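Local structure of sulfite dehydrogenase (Paracoccus pantotrophus, 2XTS) at residues A[245-256]-A[361-369]; A[55-66]-A[136-145]. The protein oxidises protein-bound sulfur in the Sox pathway, pairing a molybdenum cofactor subunit with a haem-bearing cytochrome subunit that takes part in electron transfer. All blocks are in the same frame, centred on the assembly; numbering follows the deposited sequence.

Contact 1. Residues A[245-256]-A[361-369]; sequences KYTDLMPDGRAR and IRGRNNVYH. With CO (cobalt (II) ion), chain G; 2MO (molybdenum (IV)oxide), chain F.
One face of the Tyr368 ring is covered by CA of Tyr246, a CH-pi contact 4.0 Å from the ring centroid. CG1 of Val367 lies over the centre of the opposite face, and Thr247 O meets the ring edge in its plane. The two tyrosine rings meet obliquely, planes 37° apart, with Tyr246 CD1 3.5 Å from Tyr368 CE1. A small two-stranded beta hairpin, 248-249 with 255-257, packs on the loop that follows helix 355-362, part of the Mo-co dimerisation domain. Ala255 and Arg256 extend the hairpin as a parallel ladder with a strand of the cytochrome chain. The turn of the hairpin is type I, from Met250 to Gly253.

Tyr246 N donates to Tyr368 OH at 3.2 Å along a nearly straight line (177°). Tyr246 OH in turn reaches the molybdenum group, donating to its OT2 at 2.5 Å. Replacing Tyr368 by an alanine is likely to leave the N-H of Tyr246 without this acceptor and to open a gap beside the Tyr246 ring.

NH1 of Arg256 lies over one face of the Arg362 guanidinium, the two planes 74° apart. Glu155 of the cytochrome chain forms salt bridges with both arginines and probably offsets their like charges. Asp248 OD2 comes 3.3 Å from His369 CD2 and is hydrogen-bonded to Thr259. Thr259 and Glu219 share the cobalt ion with His369, so the hairpin meets the metal site. Asp248 OD1 takes a hydrogen bond of 2.7 Å from a water that is itself a cobalt ligand. His369 NE2 binds the cobalt at 2.1 Å.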
loop_
_atom_site.group_PDB
_atom_site.type_symbol
_atom_site.label_atom_id
_atom_site.label_comp_id
_atom_site.label_asym_id
_atom_site.label_seq_id
_atom_site.Cartn_x
_atom_site.Cartn_y
_atom_site.Cartn_z
ATOM N N LYS A 245 29.101 -9.762 -11.057
ATOM C CA LYS A 245 28.332 -9.023 -10.067
ATOM C C LYS A 245 27.702 -9.999 -9.088
ATOM O O LYS A 245 27.626 -11.205 -9.342
ATOM C CB LYS A 245 27.289 -8.180 -10.780
ATOM C CG LYS A 245 27.902 -7.251 -11.831
ATOM C CD LYS A 245 28.846 -6.196 -11.240
ATOM C CE LYS A 245 29.292 -5.241 -12.320
ATOM N NZ LYS A 245 30.069 -4.121 -11.777
ATOM N N TYR A 246 27.320 -9.474 -7.931
ATOM C CA TYR A 246 26.693 -10.236 -6.838
ATOM C C TYR A 246 27.582 -11.408 -6.421
ATOM O O TYR A 246 27.126 -12.477 -6.025
ATOM C CB TYR A 246 25.218 -10.591 -7.124
ATOM C CG TYR A 246 24.511 -9.359 -7.612
ATOM C CD1 TYR A 246 24.165 -8.343 -6.742
ATOM C CD2 TYR A 246 24.301 -9.157 -8.965
ATOM C CE1 TYR A 246 23.567 -7.156 -7.221
ATOM C CE2 TYR A 246 23.732 -7.993 -9.444
ATOM C CZ TYR A 246 23.386 -7.001 -8.597
ATOM O OH TYR A 246 22.880 -5.844 -9.149
ATOM N N THR A 247 28.885 -11.130 -6.438
ATOM C CA THR A 247 29.918 -11.937 -5.813
ATOM C C THR A 247 30.706 -10.996 -4.935
ATOM O O THR A 247 30.829 -9.810 -5.248
ATOM C CB THR A 247 30.839 -12.604 -6.840
ATOM O OG1 THR A 247 31.368 -11.597 -7.717
ATOM C CG2 THR A 247 30.087 -13.637 -7.661
ATOM N N ASP A 248 31.235 -11.500 -3.827
ATOM C CA ASP A 248 31.613 -10.646 -2.691
ATOM C C ASP A 248 33.101 -10.895 -2.377
ATOM O O ASP A 248 33.476 -11.931 -1.796
ATOM C CB ASP A 248 30.761 -10.991 -1.462
ATOM C CG ASP A 248 29.278 -11.107 -1.759
ATOM O OD1 ASP A 248 28.822 -10.557 -2.776
ATOM O OD2 ASP A 248 28.593 -11.789 -0.948
ATOM N N LEU A 249 33.959 -9.963 -2.779
ATOM C CA LEU A 249 35.396 -10.143 -2.703
ATOM C C LEU A 249 35.847 -10.107 -1.251
ATOM O O LEU A 249 35.440 -9.220 -0.485
ATOM C CB LEU A 249 36.111 -9.072 -3.532
ATOM C CG LEU A 249 37.624 -9.165 -3.703
ATOM C CD1 LEU A 249 37.993 -10.393 -4.512
ATOM C CD2 LEU A 249 38.147 -7.922 -4.356
ATOM N N MET A 250 36.697 -11.078 -0.884
ATOM C CA MET A 250 37.171 -11.301 0.488
ATOM C C MET A 250 38.647 -10.921 0.612
ATOM O O MET A 250 39.313 -10.693 -0.387
ATOM C CB MET A 250 36.922 -12.746 0.872
ATOM C CG MET A 250 35.453 -13.109 0.825
ATOM S SD MET A 250 34.495 -12.401 2.175
ATOM C CE MET A 250 34.994 -13.435 3.566
ATOM N N PRO A 251 39.191 -10.874 1.848
ATOM C CA PRO A 251 40.554 -10.368 2.051
ATOM C C PRO A 251 41.644 -11.116 1.302
ATOM O O PRO A 251 42.659 -10.491 0.972
ATOM C CB PRO A 251 40.744 -10.459 3.571
ATOM C CG PRO A 251 39.343 -10.233 4.098
ATOM C CD PRO A 251 38.475 -10.995 3.133
ATOM N N ASP A 252 41.464 -12.406 1.069
ATOM C CA ASP A 252 42.479 -13.206 0.362
ATOM C C ASP A 252 42.439 -13.082 -1.151
ATOM O O ASP A 252 43.294 -13.642 -1.818
ATOM C CB ASP A 252 42.443 -14.694 0.771
ATOM C CG ASP A 252 41.182 -15.413 0.356
ATOM O OD1 ASP A 252 40.197 -14.744 -0.033
ATOM O OD2 ASP A 252 41.171 -16.667 0.447
ATOM N N GLY A 253 41.481 -12.325 -1.696
ATOM C CA GLY A 253 41.380 -12.176 -3.136
ATOM C C GLY A 253 40.476 -13.202 -3.789
ATOM O O GLY A 253 40.242 -13.130 -4.977
ATOM N N ARG A 254 39.969 -14.147 -3.008
ATOM C CA ARG A 254 38.880 -15.000 -3.444
ATOM C C ARG A 254 37.573 -14.273 -3.146
ATOM O O ARG A 254 37.556 -13.313 -2.376
ATOM C CB ARG A 254 38.924 -16.355 -2.766
ATOM C CG ARG A 254 40.168 -17.149 -3.148
ATOM C CD ARG A 254 40.129 -18.585 -2.604
ATOM N NE ARG A 254 39.860 -18.609 -1.168
ATOM C CZ ARG A 254 39.139 -19.526 -0.518
ATOM N NH1 ARG A 254 38.557 -20.539 -1.161
ATOM N NH2 ARG A 254 38.974 -19.413 0.794
ATOM N N ALA A 255 36.473 -14.749 -3.732
ATOM C CA ALA A 255 35.173 -14.109 -3.552
ATOM C C ALA A 255 34.106 -15.142 -3.233
ATOM O O ALA A 255 34.106 -16.227 -3.789
ATOM C CB ALA A 255 34.794 -13.342 -4.807
ATOM N N ARG A 256 33.186 -14.803 -2.345
ATOM C CA ARG A 256 31.991 -15.602 -2.171
ATOM C C ARG A 256 31.078 -15.455 -3.383
ATOM O O ARG A 256 30.875 -14.332 -3.860
ATOM C CB ARG A 256 31.219 -15.201 -0.921
ATOM C CG ARG A 256 31.933 -15.439 0.374
ATOM C CD ARG A 256 31.190 -14.800 1.511
ATOM N NE ARG A 256 31.732 -15.109 2.826
ATOM C CZ ARG A 256 31.443 -14.417 3.922
ATOM N NH1 ARG A 256 30.650 -13.359 3.844
ATOM N NH2 ARG A 256 31.940 -14.773 5.100
ATOM N N ILE A 361 36.100 -9.799 9.300
ATOM C CA ILE A 361 36.012 -11.048 8.552
ATOM C C ILE A 361 36.140 -10.840 7.049
ATOM O O ILE A 361 36.801 -11.609 6.364
ATOM C CB ILE A 361 34.682 -11.771 8.872
ATOM C CG1 ILE A 361 34.637 -12.112 10.369
ATOM C CG2 ILE A 361 34.524 -13.034 8.027
ATOM C CD1 ILE A 361 33.334 -12.637 10.843
ATOM N N ARG A 362 35.484 -9.808 6.531
ATOM C CA ARG A 362 35.357 -9.628 5.081
ATOM C C ARG A 362 36.258 -8.596 4.449
ATOM O O ARG A 362 36.320 -8.518 3.232
ATOM C CB ARG A 362 33.940 -9.187 4.759
ATOM C CG ARG A 362 32.867 -10.155 5.174
ATOM C CD ARG A 362 31.528 -9.601 4.845
ATOM N NE ARG A 362 30.407 -10.333 5.362
ATOM C CZ ARG A 362 29.161 -10.011 5.072
ATOM N NH1 ARG A 362 28.913 -9.016 4.212
ATOM N NH2 ARG A 362 28.165 -10.651 5.654
ATOM N N GLY A 363 36.949 -7.793 5.254
ATOM C CA GLY A 363 37.650 -6.665 4.724
ATOM C C GLY A 363 36.673 -5.622 4.222
ATOM O O GLY A 363 35.526 -5.554 4.670
ATOM N N ARG A 364 37.135 -4.822 3.268
ATOM C CA ARG A 364 36.488 -3.586 2.881
ATOM C C ARG A 364 35.869 -3.626 1.486
ATOM O O ARG A 364 35.174 -2.685 1.113
ATOM C CB ARG A 364 37.496 -2.437 2.972
ATOM C CG ARG A 364 38.129 -2.372 4.357
ATOM C CD ARG A 364 39.066 -1.207 4.556
ATOM N NE ARG A 364 38.373 0.067 4.697
ATOM C CZ ARG A 364 37.841 0.525 5.832
ATOM N NH1 ARG A 364 37.884 -0.194 6.951
ATOM N NH2 ARG A 364 37.259 1.717 5.859
ATOM N N ASN A 365 36.129 -4.684 0.717
ATOM C CA ASN A 365 35.775 -4.719 -0.704
ATOM C C ASN A 365 34.656 -5.722 -1.056
ATOM O O ASN A 365 34.524 -6.133 -2.205
ATOM C CB ASN A 365 37.031 -4.949 -1.550
ATOM C CG ASN A 365 37.988 -3.757 -1.514
ATOM O OD1 ASN A 365 39.166 -3.887 -1.170
ATOM N ND2 ASN A 365 37.486 -2.613 -1.895
ATOM N N ASN A 366 33.807 -6.031 -0.087
ATOM C CA ASN A 366 32.702 -6.950 -0.318
ATOM C C ASN A 366 31.655 -6.432 -1.284
ATOM O O ASN A 366 30.985 -7.239 -1.928
ATOM C CB ASN A 366 32.025 -7.291 1.016
ATOM C CG ASN A 366 31.952 -8.775 1.292
ATOM O OD1 ASN A 366 32.887 -9.558 1.029
ATOM N ND2 ASN A 366 30.851 -9.173 1.858
ATOM N N VAL A 367 31.466 -5.109 -1.305
ATOM C CA VAL A 367 30.484 -4.401 -2.153
ATOM C C VAL A 367 29.027 -4.588 -1.687
ATOM O O VAL A 367 28.293 -3.624 -1.556
ATOM C CB VAL A 367 30.634 -4.698 -3.684
ATOM C CG1 VAL A 367 29.589 -3.965 -4.487
ATOM C CG2 VAL A 367 32.039 -4.327 -4.201
ATOM N N TYR A 368 28.665 -5.828 -1.383
ATOM C CA TYR A 368 27.297 -6.234 -1.128
ATOM C C TYR A 368 27.159 -6.654 0.352
ATOM O O TYR A 368 28.154 -6.791 1.084
ATOM C CB TYR A 368 26.957 -7.420 -2.040
ATOM C CG TYR A 368 27.165 -7.129 -3.511
ATOM C CD1 TYR A 368 26.290 -6.293 -4.209
ATOM C CD2 TYR A 368 28.233 -7.663 -4.203
ATOM C CE1 TYR A 368 26.464 -6.027 -5.555
ATOM C CE2 TYR A 368 28.424 -7.367 -5.543
ATOM C CZ TYR A 368 27.541 -6.556 -6.216
ATOM O OH TYR A 368 27.713 -6.354 -7.566
ATOM N N HIS A 369 25.918 -6.895 0.773
ATOM C CA HIS A 369 25.625 -7.513 2.059
ATOM C C HIS A 369 26.156 -6.752 3.277
ATOM O O HIS A 369 26.570 -7.348 4.261
ATOM C CB HIS A 369 26.058 -8.979 2.079
ATOM C CG HIS A 369 25.352 -9.808 1.050
ATOM N ND1 HIS A 369 24.057 -10.260 1.215
ATOM C CD2 HIS A 369 25.757 -10.272 -0.158
ATOM C CE1 HIS A 369 23.684 -10.928 0.132
ATOM N NE2 HIS A 369 24.702 -10.964 -0.712
HETATM CO CO CO G . 24.853 -12.006 -2.590
HETATM MO MO 2MO F . 20.161 -5.078 -6.686
HETATM O OT1 2MO F . 20.557 -6.620 -5.860
HETATM O OT2 2MO F . 21.712 -4.257 -7.557
HETATM O O HOH W 1 25.057 -13.214 -4.362
HETATM O O HOH W 2 32.691 -7.872 -4.452
HETATM O O HOH W 3 26.236 -10.590 -3.354
HETATM O O HOH W 4 37.035 -7.503 0.932
#

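Contact 2. Residues A[55-66]-A[136-145]; sequences FTPIHALEGTIT and CQYTQGMIHN. With MTE (phosphonic acidmono-(2-amino-5,6-dimercapto-4-oxo-3,7,8a,9,10,10a-hexahydro-4H-8-oxa-1,3,9,10-tetraaza-anthracen-7-ylmethyl)ester), chain E.
Gln137 reaches along the loop 55-66 because its CG stands opposite the backbone N (chi1 174°) and the chain runs on extended. NE2 then donates to Phe55 O at 2.9 Å, from above the carbonyl plane. The chi1 of Thr56, -54°, sets OG1 beside its own N, and both turn to the other segment. OG1 donates to Ile143 O at 2.7 Å, while N donates to Gly141 O at 2.8 Å. Phe55 projects toward 136-145, where its CE2 lies 3.6 Å from Met142 CG. Met142 SD makes an oblique Met-aromatic contact, 5.5 Å from the Phe55 ring centroid. Ile58 CD1 packs against Gln140 CB at 3.7 Å, and Val267 of strand 265-270 touches both side chains.

Farther along, Thr66 lies beside strand 143-152 of the molybdopterin-binding domain. Its N donates to Asn145 O at 2.9 Å, and its OG1 accepts from Asn145 N. Between these residues and Ile143, His144 turns its ring to the molybdopterin. NE2 donates almost straight to phosphate oxygen O3P at 3.0 Å.

The loop thus ties its polar groups to the backbone on both sides of His144. This bonding probably steadies the strand start from which His144 holds the cofactor phosphate.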
loop_
_atom_site.group_PDB
_atom_site.type_symbol
_atom_site.label_atom_id
_atom_site.label_comp_id
_atom_site.label_asym_id
_atom_site.label_seq_id
_atom_site.Cartn_x
_atom_site.Cartn_y
_atom_site.Cartn_z
ATOM N N PHE A 55 16.228 5.564 -4.557
ATOM C CA PHE A 55 16.155 5.252 -3.142
ATOM C C PHE A 55 14.781 5.560 -2.559
ATOM O O PHE A 55 14.251 6.645 -2.771
ATOM C CB PHE A 55 17.215 6.077 -2.392
ATOM C CG PHE A 55 18.619 5.741 -2.776
ATOM C CD1 PHE A 55 19.238 6.402 -3.827
ATOM C CD2 PHE A 55 19.305 4.736 -2.119
ATOM C CE1 PHE A 55 20.519 6.044 -4.227
ATOM C CE2 PHE A 55 20.595 4.409 -2.495
ATOM C CZ PHE A 55 21.189 5.059 -3.542
ATOM N N THR A 56 14.224 4.601 -1.828
ATOM C CA THR A 56 12.948 4.783 -1.142
ATOM C C THR A 56 13.103 5.787 0.006
ATOM O O THR A 56 14.086 5.724 0.726
ATOM C CB THR A 56 12.501 3.442 -0.500
ATOM O OG1 THR A 56 12.486 2.416 -1.494
ATOM C CG2 THR A 56 11.150 3.543 0.178
ATOM N N PRO A 57 12.129 6.697 0.191
ATOM C CA PRO A 57 12.203 7.700 1.270
ATOM C C PRO A 57 11.861 7.113 2.633
ATOM O O PRO A 57 10.952 7.594 3.292
ATOM C CB PRO A 57 11.185 8.753 0.831
ATOM C CG PRO A 57 10.174 7.988 0.092
ATOM C CD PRO A 57 10.967 6.953 -0.687
ATOM N N ILE A 58 12.654 6.138 3.078
ATOM C CA ILE A 58 12.383 5.476 4.344
ATOM C C ILE A 58 12.524 6.374 5.571
ATOM O O ILE A 58 12.067 6.015 6.614
ATOM C CB ILE A 58 13.221 4.189 4.514
ATOM C CG1 ILE A 58 14.728 4.475 4.500
ATOM C CG2 ILE A 58 12.819 3.132 3.470
ATOM C CD1 ILE A 58 15.561 3.352 5.060
ATOM N N HIS A 59 13.178 7.525 5.467
ATOM C CA HIS A 59 13.200 8.472 6.572
ATOM C C HIS A 59 11.817 8.977 6.935
ATOM O O HIS A 59 11.571 9.314 8.075
ATOM C CB HIS A 59 14.107 9.637 6.219
ATOM C CG HIS A 59 13.613 10.460 5.077
ATOM N ND1 HIS A 59 13.499 9.950 3.805
ATOM C CD2 HIS A 59 13.300 11.778 4.994
ATOM C CE1 HIS A 59 13.073 10.897 2.995
ATOM N NE2 HIS A 59 12.950 12.022 3.686
ATOM N N ALA A 60 10.939 9.090 5.943
ATOM C CA ALA A 60 9.648 9.770 6.110
ATOM C C ALA A 60 8.484 8.822 6.273
ATOM O O ALA A 60 7.411 9.242 6.669
ATOM C CB ALA A 60 9.384 10.703 4.934
ATOM N N LEU A 61 8.689 7.554 5.973
ATOM C CA LEU A 61 7.640 6.559 6.047
ATOM C C LEU A 61 7.462 6.048 7.471
ATOM O O LEU A 61 8.333 6.180 8.299
ATOM C CB LEU A 61 7.917 5.411 5.084
ATOM C CG LEU A 61 8.055 5.781 3.614
ATOM C CD1 LEU A 61 8.496 4.578 2.803
ATOM C CD2 LEU A 61 6.816 6.432 2.995
ATOM N N GLU A 62 6.321 5.428 7.726
ATOM C CA GLU A 62 6.050 4.712 8.972
ATOM C C GLU A 62 5.464 3.340 8.638
ATOM O O GLU A 62 5.290 2.979 7.463
ATOM C CB GLU A 62 5.141 5.523 9.929
ATOM C CG GLU A 62 5.863 6.102 11.129
ATOM C CD GLU A 62 6.218 5.113 12.202
ATOM O OE1 GLU A 62 6.819 5.554 13.205
ATOM O OE2 GLU A 62 5.923 3.909 12.078
ATOM N N GLY A 63 5.212 2.549 9.656
ATOM C CA GLY A 63 4.633 1.243 9.428
ATOM C C GLY A 63 5.599 0.356 8.681
ATOM O O GLY A 63 6.816 0.415 8.924
ATOM N N THR A 64 5.053 -0.503 7.827
ATOM C CA THR A 64 5.839 -1.470 7.088
ATOM C C THR A 64 5.567 -1.530 5.579
ATOM O O THR A 64 6.458 -1.966 4.827
ATOM C CB THR A 64 5.715 -2.893 7.659
ATOM O OG1 THR A 64 4.428 -3.437 7.351
ATOM C CG2 THR A 64 6.013 -2.942 9.156
ATOM N N ILE A 65 4.377 -1.120 5.131
ATOM C CA ILE A 65 4.040 -1.196 3.713
ATOM C C ILE A 65 4.664 -0.025 2.979
ATOM O O ILE A 65 4.465 1.123 3.373
ATOM C CB ILE A 65 2.498 -1.153 3.524
ATOM C CG1 ILE A 65 1.842 -2.406 4.125
ATOM C CG2 ILE A 65 2.121 -0.987 2.057
ATOM C CD1 ILE A 65 2.232 -3.694 3.474
ATOM N N THR A 66 5.439 -0.287 1.923
ATOM C CA THR A 66 6.017 0.807 1.157
ATOM C C THR A 66 5.026 1.258 0.088
ATOM O O THR A 66 4.568 0.429 -0.691
ATOM C CB THR A 66 7.309 0.365 0.416
ATOM O OG1 THR A 66 8.180 -0.364 1.300
ATOM C CG2 THR A 66 8.038 1.610 -0.146
ATOM N N CYS A 136 19.227 8.131 5.861
ATOM C CA CYS A 136 18.897 6.728 5.711
ATOM C C CYS A 136 18.196 6.423 4.389
ATOM O O CYS A 136 18.279 5.294 3.920
ATOM C CB CYS A 136 18.092 6.183 6.903
ATOM S SG CYS A 136 16.504 6.970 7.170
ATOM N N GLN A 137 17.549 7.394 3.751
ATOM C CA GLN A 137 17.052 7.158 2.394
ATOM C C GLN A 137 18.196 6.644 1.521
ATOM O O GLN A 137 18.033 5.714 0.714
ATOM C CB GLN A 137 16.507 8.461 1.802
ATOM C CG GLN A 137 16.116 8.336 0.350
ATOM C CD GLN A 137 15.106 9.364 -0.096
ATOM O OE1 GLN A 137 15.043 10.451 0.483
ATOM N NE2 GLN A 137 14.320 9.028 -1.112
ATOM N N TYR A 138 19.376 7.247 1.688
ATOM C CA TYR A 138 20.532 6.938 0.834
ATOM C C TYR A 138 21.302 5.711 1.307
ATOM O O TYR A 138 21.750 4.904 0.507
ATOM C CB TYR A 138 21.466 8.167 0.740
ATOM C CG TYR A 138 20.708 9.380 0.300
ATOM C CD1 TYR A 138 20.279 9.507 -1.008
ATOM C CD2 TYR A 138 20.364 10.362 1.196
ATOM C CE1 TYR A 138 19.539 10.588 -1.407
ATOM C CE2 TYR A 138 19.592 11.438 0.811
ATOM C CZ TYR A 138 19.202 11.553 -0.499
ATOM O OH TYR A 138 18.425 12.599 -0.917
ATOM N N THR A 139 21.506 5.596 2.613
ATOM C CA THR A 139 22.345 4.529 3.126
ATOM C C THR A 139 21.599 3.215 3.399
ATOM O O THR A 139 22.238 2.168 3.514
ATOM C CB THR A 139 23.150 5.012 4.368
ATOM O OG1 THR A 139 22.292 5.592 5.352
ATOM C CG2 THR A 139 24.168 6.048 3.975
ATOM N N GLN A 140 20.252 3.245 3.433
ATOM C CA GLN A 140 19.444 2.056 3.656
ATOM C C GLN A 140 18.219 1.947 2.742
ATOM O O GLN A 140 17.457 1.004 2.887
ATOM C CB GLN A 140 19.024 1.954 5.134
ATOM C CG GLN A 140 20.105 1.490 6.131
ATOM C CD GLN A 140 21.020 2.622 6.603
ATOM O OE1 GLN A 140 20.697 3.798 6.485
ATOM N NE2 GLN A 140 22.139 2.259 7.199
ATOM N N GLY A 141 18.015 2.904 1.841
ATOM C CA GLY A 141 16.765 2.979 1.106
ATOM C C GLY A 141 16.645 2.184 -0.184
ATOM O O GLY A 141 15.664 2.331 -0.886
ATOM N N MET A 142 17.591 1.304 -0.493
ATOM C CA MET A 142 17.414 0.358 -1.592
ATOM C C MET A 142 16.611 -0.844 -1.065
ATOM O O MET A 142 17.095 -1.979 -1.026
ATOM C CB MET A 142 18.743 -0.123 -2.195
ATOM C CG MET A 142 19.738 0.913 -2.546
ATOM S SD MET A 142 21.172 0.058 -3.289
ATOM C CE MET A 142 22.420 1.339 -3.229
ATOM N N ILE A 143 15.365 -0.588 -0.661
ATOM C CA ILE A 143 14.519 -1.594 -0.099
ATOM C C ILE A 143 13.070 -1.157 -0.276
ATOM O O ILE A 143 12.746 0.030 -0.222
ATOM C CB ILE A 143 14.854 -1.790 1.418
ATOM C CG1 ILE A 143 14.212 -3.048 1.977
ATOM C CG2 ILE A 143 14.489 -0.565 2.272
ATOM C CD1 ILE A 143 14.904 -3.526 3.245
ATOM N N HIS A 144 12.197 -2.138 -0.429
ATOM C CA HIS A 144 10.761 -1.917 -0.359
ATOM C C HIS A 144 10.093 -3.172 0.189
ATOM O O HIS A 144 10.714 -4.227 0.267
ATOM C CB HIS A 144 10.142 -1.406 -1.690
ATOM C CG HIS A 144 10.285 -2.281 -2.888
ATOM N ND1 HIS A 144 9.805 -3.572 -2.946
ATOM C CD2 HIS A 144 10.727 -1.979 -4.129
ATOM C CE1 HIS A 144 9.996 -4.040 -4.167
ATOM N NE2 HIS A 144 10.555 -3.096 -4.904
ATOM N N ASN A 145 8.836 -3.038 0.596
ATOM C CA ASN A 145 8.110 -4.098 1.272
ATOM C C ASN A 145 6.666 -4.028 0.859
ATOM O O ASN A 145 5.994 -3.070 1.132
ATOM C CB ASN A 145 8.264 -3.920 2.784
ATOM C CG ASN A 145 7.695 -5.063 3.617
ATOM O OD1 ASN A 145 6.610 -4.926 4.228
ATOM N ND2 ASN A 145 8.413 -6.127 3.719
HETATM N N1 MTE E . 14.983 -7.777 -13.294
HETATM C C2 MTE E . 15.295 -7.457 -14.545
HETATM N N2 MTE E . 14.671 -8.101 -15.555
HETATM N N3 MTE E . 16.194 -6.496 -14.835
HETATM C C4 MTE E . 16.858 -5.798 -13.870
HETATM O O4 MTE E . 17.667 -4.915 -14.222
HETATM N N5 MTE E . 17.248 -5.551 -11.403
HETATM C C6 MTE E . 17.258 -6.399 -10.234
HETATM C C7 MTE E . 15.904 -6.972 -9.849
HETATM N N8 MTE E . 15.274 -7.570 -10.998
HETATM C C9 MTE E . 16.591 -6.115 -12.481
HETATM C C10 MTE E . 15.604 -7.174 -12.237
HETATM C "C1'" MTE E . 17.868 -5.728 -9.016
HETATM S "S1'" MTE E . 19.605 -5.531 -8.944
HETATM C "C2'" MTE E . 17.114 -5.354 -7.955
HETATM S "S2'" MTE E . 17.812 -4.763 -6.499
HETATM C "C3'" MTE E . 15.609 -5.497 -8.032
HETATM O "O3'" MTE E . 15.116 -5.923 -9.313
HETATM C "C4'" MTE E . 14.947 -4.161 -7.754
HETATM O "O4'" MTE E . 13.521 -4.323 -7.745
HETATM P P MTE E . 12.663 -2.976 -7.895
HETATM O O1P MTE E . 13.125 -2.195 -6.628
HETATM O O2P MTE E . 13.063 -2.233 -9.127
HETATM O O3P MTE E . 11.241 -3.409 -7.792
#

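Both segments of contact 2 precede those of contact 1 in the sequence. Their centres are 26 Å apart and their nearest atoms about 8 Å, so they do not touch. No sheet is shared between them. Contact 2 joins a loop to helix 136-140 and strand 143-152 near the centre of the chain, whereas contact 1 sets a small hairpin on the loop after helix 355-362, farther out. The molybdenum cofactor connects them: 136-145 reaches its phosphate and 245-256 its metal end. Both also meet the cytochrome chain, and 55-66 meets the second copy of this protein. The cofactor site is thus built close to the subunit interfaces, consistent with electron transfer between the subunits.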